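Local coordinates for Lmo0794 protein (Listeria monocytogenes, PDB 3EW7), which is of unknown function but probably binds NAD or NADP through a Rossmann-type domain and may act as an oxidoreductase, at residues S88-N91 with S95-L98; E139-H144 with W150-P155. The protein carries 3 engineered substitutions. One frame throughout, in Å; residues are numbered along the deposited sequence.

Contact 1 (S88-N91 with S95-L98); sequences SVLN and SPRL
Ser95 meets Leu90 at the start of the strand-side segment: its OG lies 4.1 Å from Leu90 CD1, a van der Waals approach to a methyl. The hydroxyl has a weak hydrogen bond to Thr93 OG1 within the connecting turn. Pro96 follows with its ring, whose CD stands 4.1 Å from the same Leu90 CD1, so one methyl of the leucine serves both residues. Arg97 points away from the helix end; its guanidinium forms a salt bridge with Glu197 of helix 187-199. At Leu98 the chain faces the helix again: CG lies anti to the backbone N (chi1 -177°), extending the side chain toward the helix, and CD2 comes to 4.2 Å from Leu90 CD2. The two branches of Leu90 therefore divide the work, CD1 to the turn and CD2 to the strand. The segments bury 142 Å² between them through van der Waals contacts, without a polar bond; Ser95 OG is the one polar side-chain atom taking part. Leu56, Leu59 and Phe148 also touch Leu90, directly after which the helix ends. This is the tight return from helix to strand that closes the beta-alpha-beta unit 64-67, 79-90, 97-101 of a Rossmann-type fold.

Contact 2 (E139-H144 with W150-P155); sequences EHLKSH and WTYISP. Engineered in segment 139-144: Lys142 (natural residue Arg).
The indole of Trp150 presents one face to Leu141: CB of the leucine sits 4.1 Å from the centroid of the six-membered ring and only 7° off the ring normal, the geometry of a CH-pi contact. CD2 lies over that ring system too, while CD1 comes to 3.7 Å from Trp150 CE3. At the indole nitrogen, His144 O stands obliquely, 4.2 Å from Trp150 NE1, too far to bond; NE1 is instead hydrogen-bonded to Gln145 O, which ties the indole to the turn after the helix. Phe148 meets the indole with its ring inclined to it. The phenol ring of Tyr152 is approached obliquely by Leu141 CD1, 3.9 Å from Tyr152 CD1, so this methyl bridges two aromatic residues of the same strand. Tyr152 meets His207 edge-to-face, and its hydroxyl is hydrogen-bonded to Gln137, one turn earlier on the helix than Leu141.

Trp150 CG lies between the backbone N and carbonyl carbon (chi1 65°), a torsion that goes with the indole being turned toward the helix, where Leu141 lies over its face. Two side-chain bonds add to the backbone bonds near the helix end: Ser143 OG donates to Glu139 O at 2.9 Å, and His144 ND1 donates to His140 O at 3.2 Å, nearly straight at 159° and close to the imidazole plane. Aliphatic-on-aromatic packing thus joins the C-terminal part of helix 131-142 to the first residues of strand 150-154, a helix laid against the parallel sheet of a Rossmann-type alpha/beta fold.

In the fold
Contacts 1 and 2 repeat one theme at successive helix-to-strand returns: a buried leucine near a helix end, Leu90 or Leu141, packs on the strand that follows. Their centres are 12 Å apart, and strands 97-101 and 150-154 are parallel neighbours. The probable hydrogen bond from Thr151 N to Leu98 O, 2.8 Å, connects them, and Arg97 NH2 lies 3.0 Å from Thr151 OG1, also a probable hydrogen bond. Both are mainly buried, though contact 1 reaches exposed Ser95. Their chemistry differs: in contact 1 the leucine meets a proline, a leucine and a serine hydroxyl; in contact 2 it meets a tryptophan and a tyrosine ring, over a larger area, 226 against 142 Å².

Contact 1 (S88-N91 with S95-L98)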
ATOM      1  N   SER A  88      14.644  -3.983  -1.307  1.00 50.09           N
ATOM      2  CA  SER A  88      15.756  -4.922  -1.143  1.00 52.42           C
ATOM      3  C   SER A  88      15.259  -6.284  -0.641  1.00 52.54           C
ATOM      4  O   SER A  88      15.746  -7.340  -1.059  1.00 53.31           O
ATOM      5  CB  SER A  88      16.817  -4.364  -0.180  1.00 53.07           C
ATOM      6  OG  SER A  88      16.381  -4.418   1.170  1.00 56.09           O
ATOM      7  N   VAL A  89      14.282  -6.254   0.253  1.00 51.10           N
ATOM      8  CA  VAL A  89      13.731  -7.470   0.806  1.00 49.81           C
ATOM      9  C   VAL A  89      12.978  -8.257  -0.263  1.00 51.16           C
ATOM     10  O   VAL A  89      12.989  -9.489  -0.270  1.00 51.04           O
ATOM     11  CB  VAL A  89      12.784  -7.139   1.979  1.00 49.20           C
ATOM     12  CG1 VAL A  89      11.829  -8.286   2.242  1.00 48.04           C
ATOM     13  CG2 VAL A  89      13.602  -6.850   3.218  1.00 46.68           C
ATOM     14  N   LEU A  90      12.338  -7.538  -1.176  1.00 51.90           N
ATOM     15  CA  LEU A  90      11.556  -8.168  -2.237  1.00 52.42           C
ATOM     16  C   LEU A  90      12.342  -8.536  -3.493  1.00 53.20           C
ATOM     17  O   LEU A  90      11.832  -9.250  -4.356  1.00 52.62           O
ATOM     18  CB  LEU A  90      10.404  -7.243  -2.642  1.00 51.53           C
ATOM     19  CG  LEU A  90       8.955  -7.605  -2.323  1.00 51.35           C
ATOM     20  CD1 LEU A  90       8.886  -8.962  -1.656  1.00 51.77           C
ATOM     21  CD2 LEU A  90       8.356  -6.534  -1.430  1.00 51.68           C
ATOM     22  N   ASN A  91      13.576  -8.052  -3.596  1.00 53.96           N
ATOM     23  CA  ASN A  91      14.393  -8.302  -4.776  1.00 56.48           C
ATOM     24  C   ASN A  91      14.517  -9.758  -5.232  1.00 57.41           C
ATOM     25  O   ASN A  91      14.554 -10.669  -4.405  1.00 58.19           O
ATOM     26  CB  ASN A  91      15.787  -7.740  -4.569  1.00 58.66           C
ATOM     27  CG  ASN A  91      16.591  -7.738  -5.846  1.00 61.31           C
ATOM     28  OD1 ASN A  91      16.318  -6.950  -6.755  1.00 64.74           O
ATOM     29  ND2 ASN A  91      17.573  -8.633  -5.935  1.00 59.67           N
ATOM     30  N   SER A  95       6.991 -13.192  -5.843  1.00 59.53           N
ATOM     31  CA  SER A  95       6.247 -13.687  -4.679  1.00 61.40           C
ATOM     32  C   SER A  95       4.978 -12.907  -4.269  1.00 59.67           C
ATOM     33  O   SER A  95       3.905 -13.554  -4.214  1.00 60.71           O
ATOM     34  CB  SER A  95       7.247 -13.806  -3.484  1.00 63.73           C
ATOM     35  OG  SER A  95       7.882 -12.557  -3.327  1.00 66.91           O
ATOM     36  N   PRO A  96       5.092 -11.700  -3.681  1.00 56.34           N
ATOM     37  CA  PRO A  96       3.845 -10.997  -3.382  1.00 54.21           C
ATOM     38  C   PRO A  96       3.991  -9.872  -4.389  1.00 50.94           C
ATOM     39  O   PRO A  96       5.108  -9.554  -4.808  1.00 51.49           O
ATOM     40  CB  PRO A  96       4.041 -10.456  -1.958  1.00 53.90           C
ATOM     41  CG  PRO A  96       4.807 -11.413  -1.342  1.00 56.13           C
ATOM     42  CD  PRO A  96       5.882 -11.628  -2.425  1.00 55.09           C
ATOM     43  N   ARG A  97       2.897  -9.264  -4.779  1.00 48.37           N
ATOM     44  CA  ARG A  97       2.979  -8.138  -5.691  1.00 46.49           C
ATOM     45  C   ARG A  97       3.055  -6.949  -4.740  1.00 44.65           C
ATOM     46  O   ARG A  97       2.330  -6.924  -3.746  1.00 43.73           O
ATOM     47  CB  ARG A  97       1.703  -8.072  -6.530  1.00 46.54           C
ATOM     48  CG  ARG A  97       1.766  -7.112  -7.669  1.00 45.32           C
ATOM     49  CD  ARG A  97       0.527  -7.235  -8.496  1.00 42.89           C
ATOM     50  NE  ARG A  97       0.338  -6.021  -9.267  1.00 40.48           N
ATOM     51  CZ  ARG A  97      -0.840  -5.640  -9.725  1.00 41.72           C
ATOM     52  NH1 ARG A  97      -1.907  -6.394  -9.480  1.00 38.94           N
ATOM     53  NH2 ARG A  97      -0.953  -4.500 -10.398  1.00 43.92           N
ATOM     54  N   LEU A  98       3.935  -5.984  -5.007  1.00 43.26           N
ATOM     55  CA  LEU A  98       3.984  -4.848  -4.102  1.00 43.00           C
ATOM     56  C   LEU A  98       3.229  -3.705  -4.752  1.00 43.25           C
ATOM     57  O   LEU A  98       3.659  -3.182  -5.774  1.00 45.19           O
ATOM     58  CB  LEU A  98       5.418  -4.410  -3.813  1.00 41.20           C
ATOM     59  CG  LEU A  98       5.497  -3.254  -2.810  1.00 39.36           C
ATOM     60  CD1 LEU A  98       4.997  -3.705  -1.442  1.00 35.38           C
ATOM     61  CD2 LEU A  98       6.916  -2.754  -2.719  1.00 38.97           C
TER

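Contact 2 (E139-H144 with W150-P155)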
ATOM      1  N   GLU A 139      11.970   6.783  -8.865  1.00 57.48           N
ATOM      2  CA  GLU A 139      13.303   6.714  -9.445  1.00 59.31           C
ATOM      3  C   GLU A 139      13.961   5.451  -8.939  1.00 59.35           C
ATOM      4  O   GLU A 139      14.671   4.772  -9.685  1.00 60.33           O
ATOM      5  CB  GLU A 139      14.148   7.914  -9.025  1.00 62.42           C
ATOM      6  CG  GLU A 139      13.997   9.149  -9.899  1.00 70.18           C
ATOM      7  CD  GLU A 139      14.282  10.452  -9.135  1.00 75.52           C
ATOM      8  OE1 GLU A 139      15.186  10.447  -8.259  1.00 78.37           O
ATOM      9  OE2 GLU A 139      13.611  11.477  -9.416  1.00 76.51           O
ATOM     10  N   HIS A 140      13.723   5.148  -7.662  1.00 58.40           N
ATOM     11  CA  HIS A 140      14.291   3.961  -7.027  1.00 56.55           C
ATOM     12  C   HIS A 140      13.621   2.706  -7.539  1.00 55.59           C
ATOM     13  O   HIS A 140      14.262   1.666  -7.684  1.00 54.93           O
ATOM     14  CB  HIS A 140      14.153   4.027  -5.504  1.00 56.92           C
ATOM     15  CG  HIS A 140      15.097   4.988  -4.852  1.00 58.89           C
ATOM     16  ND1 HIS A 140      15.431   4.910  -3.517  1.00 59.08           N
ATOM     17  CD2 HIS A 140      15.780   6.046  -5.351  1.00 59.06           C
ATOM     18  CE1 HIS A 140      16.285   5.876  -3.224  1.00 58.85           C
ATOM     19  NE2 HIS A 140      16.513   6.579  -4.319  1.00 58.32           N
ATOM     20  N   LEU A 141      12.325   2.796  -7.802  1.00 54.07           N
ATOM     21  CA  LEU A 141      11.611   1.650  -8.321  1.00 53.27           C
ATOM     22  C   LEU A 141      12.134   1.332  -9.711  1.00 53.73           C
ATOM     23  O   LEU A 141      12.371   0.177 -10.038  1.00 52.70           O
ATOM     24  CB  LEU A 141      10.116   1.931  -8.356  1.00 50.75           C
ATOM     25  CG  LEU A 141       9.461   1.764  -6.984  1.00 50.15           C
ATOM     26  CD1 LEU A 141       8.012   2.229  -7.041  1.00 50.48           C
ATOM     27  CD2 LEU A 141       9.545   0.307  -6.556  1.00 46.95           C
ATOM     28  N   LYS A 142      12.338   2.360 -10.527  1.00 55.22           N
ATOM     29  CA  LYS A 142      12.845   2.141 -11.876  1.00 57.48           C
ATOM     30  C   LYS A 142      14.244   1.530 -11.889  1.00 57.03           C
ATOM     31  O   LYS A 142      14.653   0.925 -12.885  1.00 57.34           O
ATOM     32  CB  LYS A 142      12.841   3.451 -12.670  1.00 60.26           C
ATOM     33  CG  LYS A 142      11.607   3.607 -13.549  1.00 65.11           C
ATOM     34  CD  LYS A 142      10.809   4.864 -13.217  1.00 67.39           C
ATOM     35  CE  LYS A 142       9.309   4.573 -13.255  1.00 69.09           C
ATOM     36  NZ  LYS A 142       8.468   5.806 -13.273  1.00 68.39           N
ATOM     37  N   SER A 143      14.976   1.678 -10.790  1.00 55.14           N
ATOM     38  CA  SER A 143      16.319   1.125 -10.711  1.00 54.97           C
ATOM     39  C   SER A 143      16.226  -0.381 -10.567  1.00 54.67           C
ATOM     40  O   SER A 143      17.204  -1.097 -10.758  1.00 54.86           O
ATOM     41  CB  SER A 143      17.067   1.716  -9.524  1.00 54.95           C
ATOM     42  OG  SER A 143      17.100   3.123  -9.627  1.00 57.75           O
ATOM     43  N   HIS A 144      15.036  -0.848 -10.217  1.00 54.09           N
ATOM     44  CA  HIS A 144      14.787  -2.269 -10.068  1.00 54.84           C
ATOM     45  C   HIS A 144      13.561  -2.645 -10.897  1.00 54.23           C
ATOM     46  O   HIS A 144      12.797  -3.541 -10.539  1.00 53.41           O
ATOM     47  CB  HIS A 144      14.565  -2.619  -8.600  1.00 57.18           C
ATOM     48  CG  HIS A 144      15.714  -2.258  -7.716  1.00 60.35           C
ATOM     49  ND1 HIS A 144      16.036  -0.954  -7.410  1.00 62.96           N
ATOM     50  CD2 HIS A 144      16.628  -3.030  -7.079  1.00 62.46           C
ATOM     51  CE1 HIS A 144      17.097  -0.935  -6.619  1.00 64.03           C
ATOM     52  NE2 HIS A 144      17.476  -2.184  -6.405  1.00 63.52           N
ATOM     53  N   TRP A 150       5.987  -5.138  -8.822  1.00 45.66           N
ATOM     54  CA  TRP A 150       5.479  -3.939  -8.161  1.00 45.35           C
ATOM     55  C   TRP A 150       4.545  -3.104  -9.032  1.00 45.31           C
ATOM     56  O   TRP A 150       4.502  -3.257 -10.256  1.00 45.10           O
ATOM     57  CB  TRP A 150       6.643  -3.049  -7.742  1.00 44.36           C
ATOM     58  CG  TRP A 150       7.399  -2.532  -8.919  1.00 43.29           C
ATOM     59  CD1 TRP A 150       8.364  -3.182  -9.623  1.00 43.42           C
ATOM     60  CD2 TRP A 150       7.204  -1.274  -9.575  1.00 44.19           C
ATOM     61  NE1 TRP A 150       8.785  -2.409 -10.680  1.00 43.72           N
ATOM     62  CE2 TRP A 150       8.084  -1.232 -10.674  1.00 43.51           C
ATOM     63  CE3 TRP A 150       6.363  -0.176  -9.339  1.00 44.75           C
ATOM     64  CZ2 TRP A 150       8.152  -0.136 -11.539  1.00 42.08           C
ATOM     65  CZ3 TRP A 150       6.432   0.914 -10.201  1.00 43.25           C
ATOM     66  CH2 TRP A 150       7.323   0.922 -11.288  1.00 42.00           C
ATOM     67  N   THR A 151       3.801  -2.214  -8.381  1.00 44.31           N
ATOM     68  CA  THR A 151       2.900  -1.288  -9.062  1.00 45.52           C
ATOM     69  C   THR A 151       2.707  -0.064  -8.185  1.00 45.23           C
ATOM     70  O   THR A 151       2.466  -0.177  -6.986  1.00 44.35           O
ATOM     71  CB  THR A 151       1.504  -1.879  -9.341  1.00 46.60           C
ATOM     72  OG1 THR A 151       1.604  -2.968 -10.262  1.00 49.06           O
ATOM     73  CG2 THR A 151       0.608  -0.816  -9.946  1.00 46.73           C
ATOM     74  N   TYR A 152       2.827   1.112  -8.787  1.00 46.02           N
ATOM     75  CA  TYR A 152       2.637   2.344  -8.043  1.00 46.42           C
ATOM     76  C   TYR A 152       1.341   2.965  -8.552  1.00 47.55           C
ATOM     77  O   TYR A 152       1.191   3.212  -9.750  1.00 46.55           O
ATOM     78  CB  TYR A 152       3.797   3.304  -8.277  1.00 46.60           C
ATOM     79  CG  TYR A 152       3.918   4.375  -7.211  1.00 47.11           C
ATOM     80  CD1 TYR A 152       4.830   4.241  -6.164  1.00 45.80           C
ATOM     81  CD2 TYR A 152       3.089   5.505  -7.227  1.00 45.93           C
ATOM     82  CE1 TYR A 152       4.912   5.196  -5.165  1.00 46.89           C
ATOM     83  CE2 TYR A 152       3.162   6.466  -6.227  1.00 45.16           C
ATOM     84  CZ  TYR A 152       4.075   6.306  -5.198  1.00 46.68           C
ATOM     85  OH  TYR A 152       4.155   7.244  -4.199  1.00 44.45           O
ATOM     86  N   ILE A 153       0.407   3.210  -7.637  1.00 49.32           N
ATOM     87  CA  ILE A 153      -0.880   3.791  -8.008  1.00 52.67           C
ATOM     88  C   ILE A 153      -1.119   5.204  -7.460  1.00 53.44           C
ATOM     89  O   ILE A 153      -0.891   5.477  -6.276  1.00 52.29           O
ATOM     90  CB  ILE A 153      -2.050   2.866  -7.569  1.00 51.96           C
ATOM     91  CG1 ILE A 153      -3.372   3.407  -8.108  1.00 52.10           C
ATOM     92  CG2 ILE A 153      -2.096   2.752  -6.053  1.00 52.23           C
ATOM     93  CD1 ILE A 153      -4.548   2.505  -7.820  1.00 53.82           C
ATOM     94  N   SER A 154      -1.565   6.089  -8.349  1.00 55.85           N
ATOM     95  CA  SER A 154      -1.870   7.475  -8.012  1.00 57.94           C
ATOM     96  C   SER A 154      -3.346   7.736  -8.280  1.00 60.14           C
ATOM     97  O   SER A 154      -3.931   7.174  -9.203  1.00 59.24           O
ATOM     98  CB  SER A 154      -1.027   8.437  -8.850  1.00 56.52           C
ATOM     99  OG  SER A 154       0.333   8.402  -8.455  1.00 56.95           O
ATOM    100  N   PRO A 155      -3.967   8.595  -7.461  1.00 63.08           N
ATOM    101  CA  PRO A 155      -5.381   8.936  -7.607  1.00 66.00           C
ATOM    102  C   PRO A 155      -5.599   9.929  -8.733  1.00 69.81           C
ATOM    103  O   PRO A 155      -4.689  10.667  -9.117  1.00 68.85           O
ATOM    104  CB  PRO A 155      -5.719   9.529  -6.256  1.00 63.77           C
ATOM    105  CG  PRO A 155      -4.474  10.268  -5.935  1.00 63.21           C
ATOM    106  CD  PRO A 155      -3.394   9.270  -6.284  1.00 62.64           C
TER